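Local coordinates for formimidoylglutamase (Bacillus subtilis, PDB 3M1R) that catalyses the manganese-dependent hydrolysis of N-formimidoyl-L-glutamate to L-glutamate and formamide, a step of histidine degradation, at the interface of chains A and B and the interface of chains A and C. Numbering follows the deposited sequence. Chains: chain A/B/C, Formimidoylglutamase.

Contact 1: the interface of chains A and B. Residues chain A 9, 11; chain B 92-94.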
loop_
_atom_site.group_PDB
_atom_site.type_symbol
_atom_site.label_atom_id
_atom_site.label_comp_id
_atom_site.label_asym_id
_atom_site.label_seq_id
_atom_site.Cartn_x
_atom_site.Cartn_y
_atom_site.Cartn_z
ATOM N N PHE A 9 31.335 18.227 -10.961
ATOM C CA PHE A 9 29.926 17.962 -10.609
ATOM C C PHE A 9 29.445 16.559 -10.961
ATOM O O PHE A 9 28.265 16.265 -10.862
ATOM C CB PHE A 9 28.998 19.013 -11.223
ATOM C CG PHE A 9 29.357 20.421 -10.837
ATOM C CD1 PHE A 9 29.641 21.366 -11.803
ATOM C CD2 PHE A 9 29.431 20.786 -9.500
ATOM C CE1 PHE A 9 29.981 22.651 -11.452
ATOM C CE2 PHE A 9 29.758 22.068 -9.142
ATOM C CZ PHE A 9 30.045 23.003 -10.117
ATOM N N ARG A 11 29.441 12.631 -10.050
ATOM C CA ARG A 11 29.599 11.778 -8.879
ATOM C C ARG A 11 29.315 10.328 -9.218
ATOM O O ARG A 11 28.835 10.028 -10.307
ATOM C CB ARG A 11 28.633 12.230 -7.780
ATOM C CG ARG A 11 28.921 13.634 -7.271
ATOM C CD ARG A 11 27.821 14.140 -6.364
ATOM N NE ARG A 11 27.701 13.332 -5.159
ATOM C CZ ARG A 11 28.442 13.502 -4.069
ATOM N NH1 ARG A 11 28.264 12.716 -3.015
ATOM N NH2 ARG A 11 29.364 14.456 -4.036
ATOM N N ASP B 92 26.252 10.089 -11.721
ATOM C CA ASP B 92 25.174 11.067 -11.623
ATOM C C ASP B 92 25.712 12.490 -11.569
ATOM O O ASP B 92 26.721 12.776 -10.920
ATOM C CB ASP B 92 24.322 10.832 -10.374
ATOM C CG ASP B 92 23.509 9.538 -10.434
ATOM O OD1 ASP B 92 23.231 9.008 -11.541
ATOM O OD2 ASP B 92 23.141 9.054 -9.349
ATOM N N ILE B 93 25.013 13.395 -12.226
ATOM C CA ILE B 93 25.301 14.798 -12.054
ATOM C C ILE B 93 24.950 15.240 -10.642
ATOM O O ILE B 93 23.878 14.912 -10.117
ATOM C CB ILE B 93 24.554 15.630 -13.077
ATOM C CG1 ILE B 93 24.938 15.148 -14.483
ATOM C CG2 ILE B 93 24.846 17.108 -12.865
ATOM C CD1 ILE B 93 24.686 16.146 -15.565
ATOM N N ASP B 94 25.869 15.981 -10.021
ATOM C CA ASP B 94 25.665 16.447 -8.665
ATOM C C ASP B 94 24.528 17.436 -8.675
ATOM O O ASP B 94 24.566 18.431 -9.400
ATOM C CB ASP B 94 26.933 17.095 -8.098
ATOM C CG ASP B 94 26.684 17.763 -6.766
ATOM O OD1 ASP B 94 26.873 17.110 -5.719
ATOM O OD2 ASP B 94 26.257 18.934 -6.769
#
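The flat groups of A:Arg11 and B:Asp94 meet obliquely: the guanidinium and carboxylate planes stand 65° apart, and B:Asp94 OD1 stands off one face of the guanidinium, displaced toward its NE and NH2 side and not in line with an N-H. Its distance of 3.9 Å from A:Arg11 NE makes a long salt bridge, better read as charge attraction than as a directed pairing. The aliphatic part of the arginine is nearer, with CD lying 3.5 Å from B:Asp94 CB. A bend about the CG-CD bond (chi3 63°) swings NE back toward the acid, and the two side chains cross at a slant.

Beneath the side chains, the contact is a short intermolecular beta bridge. The N-terminal strand 10-11 of chain A docks antiparallel on the end of strand 87-93 of chain B, a small example of an extended tail adding itself to a partner's strand. A:Arg11 and B:Asp92 exchange two backbone bonds, from A:Arg11 N to B:Asp92 O and from B:Asp92 N to A:Arg11 O, each 2.9 Å long; the second is the less straight. A further bond, from B:Asp94 N to A:Phe9 O at 2.6 Å, continues the pairing just past the strand's end. The A:Phe9 backbone approaches B:Asp94 here, with A:Phe9 CA 4.0 Å from B:Asp94 CB.

Contact 2: the interface of chains A and C. Residues chain A 194, 251, 262; chain C 267, 271, 300, 303-304, 307.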
loop_
_atom_site.group_PDB
_atom_site.type_symbol
_atom_site.label_atom_id
_atom_site.label_comp_id
_atom_site.label_asym_id
_atom_site.label_seq_id
_atom_site.Cartn_x
_atom_site.Cartn_y
_atom_site.Cartn_z
ATOM N N PHE A 194 0.719 -17.519 24.994
ATOM C CA PHE A 194 -0.025 -17.898 23.788
ATOM C C PHE A 194 0.836 -17.903 22.536
ATOM O O PHE A 194 0.309 -17.995 21.442
ATOM C CB PHE A 194 -1.262 -17.024 23.567
ATOM C CG PHE A 194 -2.312 -17.189 24.618
ATOM C CD1 PHE A 194 -2.655 -16.133 25.443
ATOM C CD2 PHE A 194 -2.955 -18.408 24.787
ATOM C CE1 PHE A 194 -3.629 -16.289 26.425
ATOM C CE2 PHE A 194 -3.922 -18.573 25.768
ATOM C CZ PHE A 194 -4.254 -17.504 26.593
ATOM N N GLN A 251 4.252 -6.234 18.421
ATOM C CA GLN A 251 3.975 -6.001 17.000
ATOM C C GLN A 251 4.044 -4.502 16.686
ATOM O O GLN A 251 4.441 -4.111 15.593
ATOM C CB GLN A 251 2.644 -6.609 16.550
ATOM C CG GLN A 251 1.383 -6.063 17.257
ATOM C CD GLN A 251 0.127 -6.847 16.869
ATOM O OE1 GLN A 251 0.199 -7.805 16.094
ATOM N NE2 GLN A 251 -1.024 -6.445 17.408
ATOM N N PRO A 262 0.515 -8.997 20.160
ATOM C CA PRO A 262 0.676 -7.981 21.200
ATOM C C PRO A 262 1.408 -8.569 22.370
ATOM O O PRO A 262 1.386 -9.785 22.506
ATOM C CB PRO A 262 -0.763 -7.668 21.617
ATOM C CG PRO A 262 -1.653 -8.642 20.852
ATOM C CD PRO A 262 -0.788 -9.678 20.238
ATOM N N THR C 267 -2.184 -2.686 24.474
ATOM C CA THR C 267 -2.852 -3.986 24.392
ATOM C C THR C 267 -2.548 -4.831 25.640
ATOM O O THR C 267 -3.422 -5.518 26.153
ATOM C CB THR C 267 -2.497 -4.729 23.080
ATOM O OG1 THR C 267 -2.670 -3.838 21.977
ATOM C CG2 THR C 267 -3.418 -5.921 22.860
ATOM N N LEU C 271 -5.404 -6.701 27.718
ATOM C CA LEU C 271 -5.431 -8.149 27.825
ATOM C C LEU C 271 -5.593 -8.553 29.289
ATOM O O LEU C 271 -6.470 -9.347 29.642
ATOM C CB LEU C 271 -4.156 -8.731 27.237
ATOM C CG LEU C 271 -4.285 -9.298 25.818
ATOM C CD1 LEU C 271 -5.511 -8.777 25.087
ATOM C CD2 LEU C 271 -3.043 -9.026 25.026
HETATM N N MSE C 300 -2.779 -6.672 12.277
HETATM C CA MSE C 300 -2.380 -6.361 13.645
HETATM C C MSE C 300 -3.549 -6.252 14.574
HETATM O O MSE C 300 -3.524 -6.806 15.669
HETATM C CB MSE C 300 -1.617 -5.038 13.706
HETATM C CG MSE C 300 -0.159 -5.141 13.333
HETATM SE SE MSE C 300 0.657 -3.339 13.448
HETATM C CE MSE C 300 0.100 -2.929 15.271
ATOM N N ARG C 303 -5.405 -9.431 15.136
ATOM C CA ARG C 303 -4.615 -10.277 16.041
ATOM C C ARG C 303 -4.798 -9.866 17.502
ATOM O O ARG C 303 -4.950 -10.715 18.365
ATOM C CB ARG C 303 -3.122 -10.274 15.692
ATOM C CG ARG C 303 -2.744 -11.189 14.547
ATOM C CD ARG C 303 -1.341 -10.901 14.046
ATOM N NE ARG C 303 -1.092 -11.596 12.788
ATOM C CZ ARG C 303 -0.306 -12.660 12.653
ATOM N NH1 ARG C 303 0.338 -13.172 13.700
ATOM N NH2 ARG C 303 -0.154 -13.216 11.459
ATOM N N ALA C 304 -4.781 -8.566 17.777
ATOM C CA ALA C 304 -5.022 -8.097 19.140
ATOM C C ALA C 304 -6.420 -8.518 19.609
ATOM O O ALA C 304 -6.614 -8.851 20.775
ATOM C CB ALA C 304 -4.846 -6.588 19.239
ATOM N N HIS C 307 -6.344 -12.096 20.544
ATOM C CA HIS C 307 -5.729 -12.258 21.856
ATOM C C HIS C 307 -6.648 -11.818 22.992
ATOM O O HIS C 307 -6.625 -12.395 24.070
ATOM C CB HIS C 307 -4.401 -11.536 21.913
ATOM C CG HIS C 307 -3.290 -12.276 21.239
ATOM N ND1 HIS C 307 -2.328 -12.972 21.940
ATOM C CD2 HIS C 307 -2.988 -12.432 19.928
ATOM C CE1 HIS C 307 -1.480 -13.518 21.090
ATOM N NE2 HIS C 307 -1.857 -13.207 19.864
HETATM O O HOH W 1 -1.416 -4.374 19.307
#
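Helix 300-317 of this arginase-family enzyme, with the start of helix 267-277, forms the chain C surface on which two loop residues of chain A rest, A:Pro262 and A:Gln251. The proline shows how a compact ring can fill a groove between helices. Its CD sits over the centre of the C:His307 imidazole, 3.6 Å from the ring centroid, in a CH-pi contact. In C:His307, chi1 (-78°) places CG beside the backbone N, and chi2 turns the imidazole broadside to the proline. At the imidazole edge, in the ring plane, lies the carbonyl oxygen of C:Arg303 from the same helix.

The other ring carbons of A:Pro262 reach both helices: CG lies 3.8 Å from C:Ala304 CA, while CB presses on the methyl CG2 of C:Thr267 at 3.4 Å, a tight fit.

The side chains of A:Gln251 and C:Met300, a selenomethionine, run antiparallel past one another. The glutamine CG takes the crowded position between the backbone N and carbonyl carbon (chi1 61°), and the chain then runs out extended to the helix. There the amide NE2 donates to the backbone oxygen C:Met300 O at 3.1 Å, approaching from above the carbonyl plane along a bent path, 138° at the hydrogen. NE2 is also 2.8 Å from water 1, which lies 3.0 Å from the hydroxyl C:Thr267 OG1 and so ties the glutamine to the second helix. The selenomethionine methyl CE packs 3.9 Å from A:Gln251 CG.

Contact 3: the interface of chains A and B. Residues chain A 4, 7, 10; chain B 32, 34, 114, 117-118.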
loop_
_atom_site.group_PDB
_atom_site.type_symbol
_atom_site.label_atom_id
_atom_site.label_comp_id
_atom_site.label_asym_id
_atom_site.label_seq_id
_atom_site.Cartn_x
_atom_site.Cartn_y
_atom_site.Cartn_z
HETATM N N MSE A 4 38.738 11.893 -12.880
HETATM C CA MSE A 4 37.393 12.449 -12.854
HETATM C C MSE A 4 37.363 13.819 -12.184
HETATM O O MSE A 4 36.394 14.560 -12.313
HETATM C CB MSE A 4 36.428 11.492 -12.150
HETATM C CG MSE A 4 35.699 10.529 -13.080
HETATM SE SE MSE A 4 36.856 9.248 -13.980
HETATM C CE MSE A 4 37.593 10.407 -15.364
ATOM N N TYR A 7 35.876 16.749 -13.727
ATOM C CA TYR A 7 34.411 16.842 -13.815
ATOM C C TYR A 7 33.845 17.034 -12.418
ATOM O O TYR A 7 33.302 16.098 -11.830
ATOM C CB TYR A 7 33.797 15.584 -14.464
ATOM C CG TYR A 7 34.376 15.279 -15.829
ATOM C CD1 TYR A 7 35.183 14.176 -16.031
ATOM C CD2 TYR A 7 34.140 16.119 -16.909
ATOM C CE1 TYR A 7 35.725 13.904 -17.279
ATOM C CE2 TYR A 7 34.665 15.853 -18.161
ATOM C CZ TYR A 7 35.464 14.744 -18.343
ATOM O OH TYR A 7 36.009 14.474 -19.587
ATOM N N LEU A 10 30.371 15.691 -11.347
ATOM C CA LEU A 10 30.038 14.315 -11.682
ATOM C C LEU A 10 30.426 13.362 -10.553
ATOM O O LEU A 10 31.585 13.277 -10.168
ATOM C CB LEU A 10 30.729 13.923 -12.976
ATOM C CG LEU A 10 30.439 12.550 -13.561
ATOM C CD1 LEU A 10 28.962 12.398 -13.816
ATOM C CD2 LEU A 10 31.240 12.402 -14.844
ATOM N N TRP B 32 32.336 3.995 -15.049
ATOM C CA TRP B 32 33.291 4.745 -15.867
ATOM C C TRP B 32 34.505 5.180 -15.071
ATOM O O TRP B 32 34.387 5.724 -13.974
ATOM C CB TRP B 32 32.625 5.973 -16.480
ATOM C CG TRP B 32 33.491 6.748 -17.431
ATOM C CD1 TRP B 32 34.224 6.245 -18.460
ATOM C CD2 TRP B 32 33.673 8.180 -17.466
ATOM N NE1 TRP B 32 34.862 7.267 -19.128
ATOM C CE2 TRP B 32 34.537 8.460 -18.544
ATOM C CE3 TRP B 32 33.179 9.245 -16.693
ATOM C CZ2 TRP B 32 34.935 9.762 -18.865
ATOM C CZ3 TRP B 32 33.564 10.543 -17.021
ATOM C CH2 TRP B 32 34.443 10.785 -18.094
ATOM N N GLY B 34 37.119 6.977 -16.690
ATOM C CA GLY B 34 37.792 8.015 -17.446
ATOM C C GLY B 34 38.323 7.563 -18.793
ATOM O O GLY B 34 38.858 8.361 -19.561
ATOM N N LEU B 114 31.806 16.881 -21.051
ATOM C CA LEU B 114 31.858 15.480 -21.465
ATOM C C LEU B 114 31.679 15.293 -22.974
ATOM O O LEU B 114 32.418 14.528 -23.599
ATOM C CB LEU B 114 30.795 14.672 -20.726
ATOM C CG LEU B 114 30.947 14.451 -19.223
ATOM C CD1 LEU B 114 29.623 13.909 -18.655
ATOM C CD2 LEU B 114 32.116 13.515 -18.922
ATOM N N ASP B 117 34.990 16.508 -24.261
ATOM C CA ASP B 117 36.142 15.641 -24.024
ATOM C C ASP B 117 36.034 14.328 -24.791
ATOM O O ASP B 117 37.046 13.697 -25.111
ATOM C CB ASP B 117 36.342 15.378 -22.520
ATOM C CG ASP B 117 36.850 16.607 -21.775
ATOM O OD1 ASP B 117 36.948 16.569 -20.526
ATOM O OD2 ASP B 117 37.148 17.616 -22.453
ATOM N N HIS B 118 34.803 13.939 -25.106
ATOM C CA HIS B 118 34.534 12.635 -25.686
ATOM C C HIS B 118 33.503 12.728 -26.803
ATOM O O HIS B 118 32.346 12.370 -26.614
ATOM C CB HIS B 118 34.036 11.682 -24.604
ATOM C CG HIS B 118 34.948 11.587 -23.426
ATOM N ND1 HIS B 118 36.099 10.830 -23.433
ATOM C CD2 HIS B 118 34.881 12.156 -22.197
ATOM C CE1 HIS B 118 36.706 10.941 -22.264
ATOM N NE2 HIS B 118 35.984 11.737 -21.497
#
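Hydrogen bonding centres on the phenol of A:Tyr7, whose OH donates to B:Asp117 OD1 at 2.5 Å. The two side chains come from opposite directions, with ring and carboxylate planes 56° apart, and the acid uses its anti lone pair, directed away from OD2. B:His118 NE2 adds a weak bond to the same phenol oxygen at 3.3 Å.

Among ring contacts, methyl CD2 of B:Leu114 lies over one face of the tyrosine, 3.7 Å from the ring centroid and offset toward the rim, in a CH-pi contact. B:Trp32 crosses the tyrosine side chain at about a right angle, bringing its CH2 to 3.5 Å from A:Tyr7 CE1. With chi1 at -55°, the ring extends from beside its backbone N to the acid, B:Leu114 CD2 and the B:Trp32 rim lying on one side of its plane. A leucine in place of A:Tyr7 would probably leave B:Asp117 without its phenol partner and take away the aromatic face that lies over B:Leu114 CD2.

Aliphatic packing supports the indole at its edge, where A:Leu10 CD2 lies in the ring plane, 3.7 Å from B:Trp32 CZ3. The selenomethionine A:Met4 lies toward B:Gly34 but is poorly ordered.

In the fold, the N-terminal segment of chain A runs over the end of helix 100-117 of chain B, which supplies B:Leu114 and B:Asp117, and over the loop that carries B:Trp32. The two-fold repeats this anchoring with the chains exchanged.

Contact 4: the interface of chains A and C. Residues chain A 193, 215; chain C 77, 314.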
loop_
_atom_site.group_PDB
_atom_site.type_symbol
_atom_site.label_atom_id
_atom_site.label_comp_id
_atom_site.label_asym_id
_atom_site.label_seq_id
_atom_site.Cartn_x
_atom_site.Cartn_y
_atom_site.Cartn_z
ATOM N N GLU A 193 3.100 -15.405 26.508
ATOM C CA GLU A 193 1.799 -16.069 26.636
ATOM C C GLU A 193 1.124 -16.278 25.269
ATOM O O GLU A 193 0.953 -15.328 24.512
ATOM C CB GLU A 193 0.861 -15.236 27.514
ATOM C CG GLU A 193 0.717 -15.702 28.941
ATOM C CD GLU A 193 -0.105 -16.965 29.074
ATOM O OE1 GLU A 193 -1.172 -16.919 29.723
ATOM O OE2 GLU A 193 0.326 -18.005 28.542
ATOM N N ASP A 215 5.912 -12.136 31.372
ATOM C CA ASP A 215 5.290 -11.831 32.659
ATOM C C ASP A 215 6.346 -11.605 33.750
ATOM O O ASP A 215 6.308 -10.595 34.465
ATOM C CB ASP A 215 4.292 -12.907 33.064
ATOM C CG ASP A 215 2.970 -12.318 33.525
ATOM O OD1 ASP A 215 1.999 -12.333 32.729
ATOM O OD2 ASP A 215 2.910 -11.822 34.673
ATOM N N GLU C 77 0.815 -19.623 31.516
ATOM C CA GLU C 77 0.526 -19.134 32.854
ATOM C C GLU C 77 -0.480 -20.034 33.553
ATOM O O GLU C 77 -0.599 -20.012 34.772
ATOM C CB GLU C 77 -0.002 -17.706 32.780
ATOM C CG GLU C 77 -0.340 -17.086 34.120
ATOM C CD GLU C 77 -0.541 -15.586 34.015
ATOM O OE1 GLU C 77 -1.144 -15.001 34.942
ATOM O OE2 GLU C 77 -0.095 -14.994 33.004
ATOM N N LYS C 314 -9.181 -17.688 28.914
ATOM C CA LYS C 314 -8.234 -17.930 30.006
ATOM C C LYS C 314 -8.758 -17.517 31.386
ATOM O O LYS C 314 -8.554 -18.220 32.373
ATOM C CB LYS C 314 -6.922 -17.194 29.723
ATOM C CG LYS C 314 -5.903 -17.269 30.852
ATOM C CD LYS C 314 -4.816 -16.241 30.662
ATOM C CE LYS C 314 -3.705 -16.420 31.662
ATOM N NZ LYS C 314 -2.721 -15.313 31.527
#
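A:Glu193 and C:Lys314 approach from opposite directions, and their charged ends form a salt bridge between two copies of this arginase-family hydrolase. The lysine ammonium NZ donates to A:Glu193 OE1 at 2.9 Å, on the anti lone pair pointing away from OE2. C:Lys314 projects from helix 300-317 as an almost fully extended arm, whereas A:Glu193, on a loop, bends at chi2 (-73°) to present its carboxylate.

C:Glu77 crosses A:Glu193 at about a right angle, with the two carboxylate planes 38° apart. Its extended chain places OE2 3.0 Å from C:Lys314 NZ, in a salt bridge and weak hydrogen bond within chain C. The lysine thus lies between acids of both subunits and is likely to offset their negative charge. The backbone C:Glu77 N also makes a weak bond to A:Glu193 OE2, 3.4 Å long but nearly straight. Replacing A:Glu193 with an alanine would probably leave C:Lys314 NZ without this acidic mate across the interface and C:Glu77 N without its weak acceptor.

On the far side of C:Glu77, A:Asp215 at the start of helix 214-220 stands nearly perpendicular to it, their carboxylate planes 78° apart. A:Asp215 OD1 comes within 3.4 Å of C:Glu77 OE2; the two carboxylates would probably repel if both are charged, which the nearby C:Lys314 may ease.

Contacts 1 and 3, their C-alpha centres about 11 Å apart, belong to the two-fold A-B interface and draw on one N-terminal segment of chain A: strand 10-11 supplies A:Leu10 to contact 3 and A:Arg11 to contact 1. Contacts 2 and 4, about 13 Å apart, belong to the A-C interface; both use helix 300-317 of chain C and draw on neighbouring residues of chain A, A:Phe194 in contact 2 and A:Glu193 in contact 4. The two pairs lie 49 to 66 Å apart, centre to centre, so each subunit meets different neighbours through separate surfaces. Combining such interfaces could build the six-subunit deposited assembly, although the structure alone does not establish the solution oligomer.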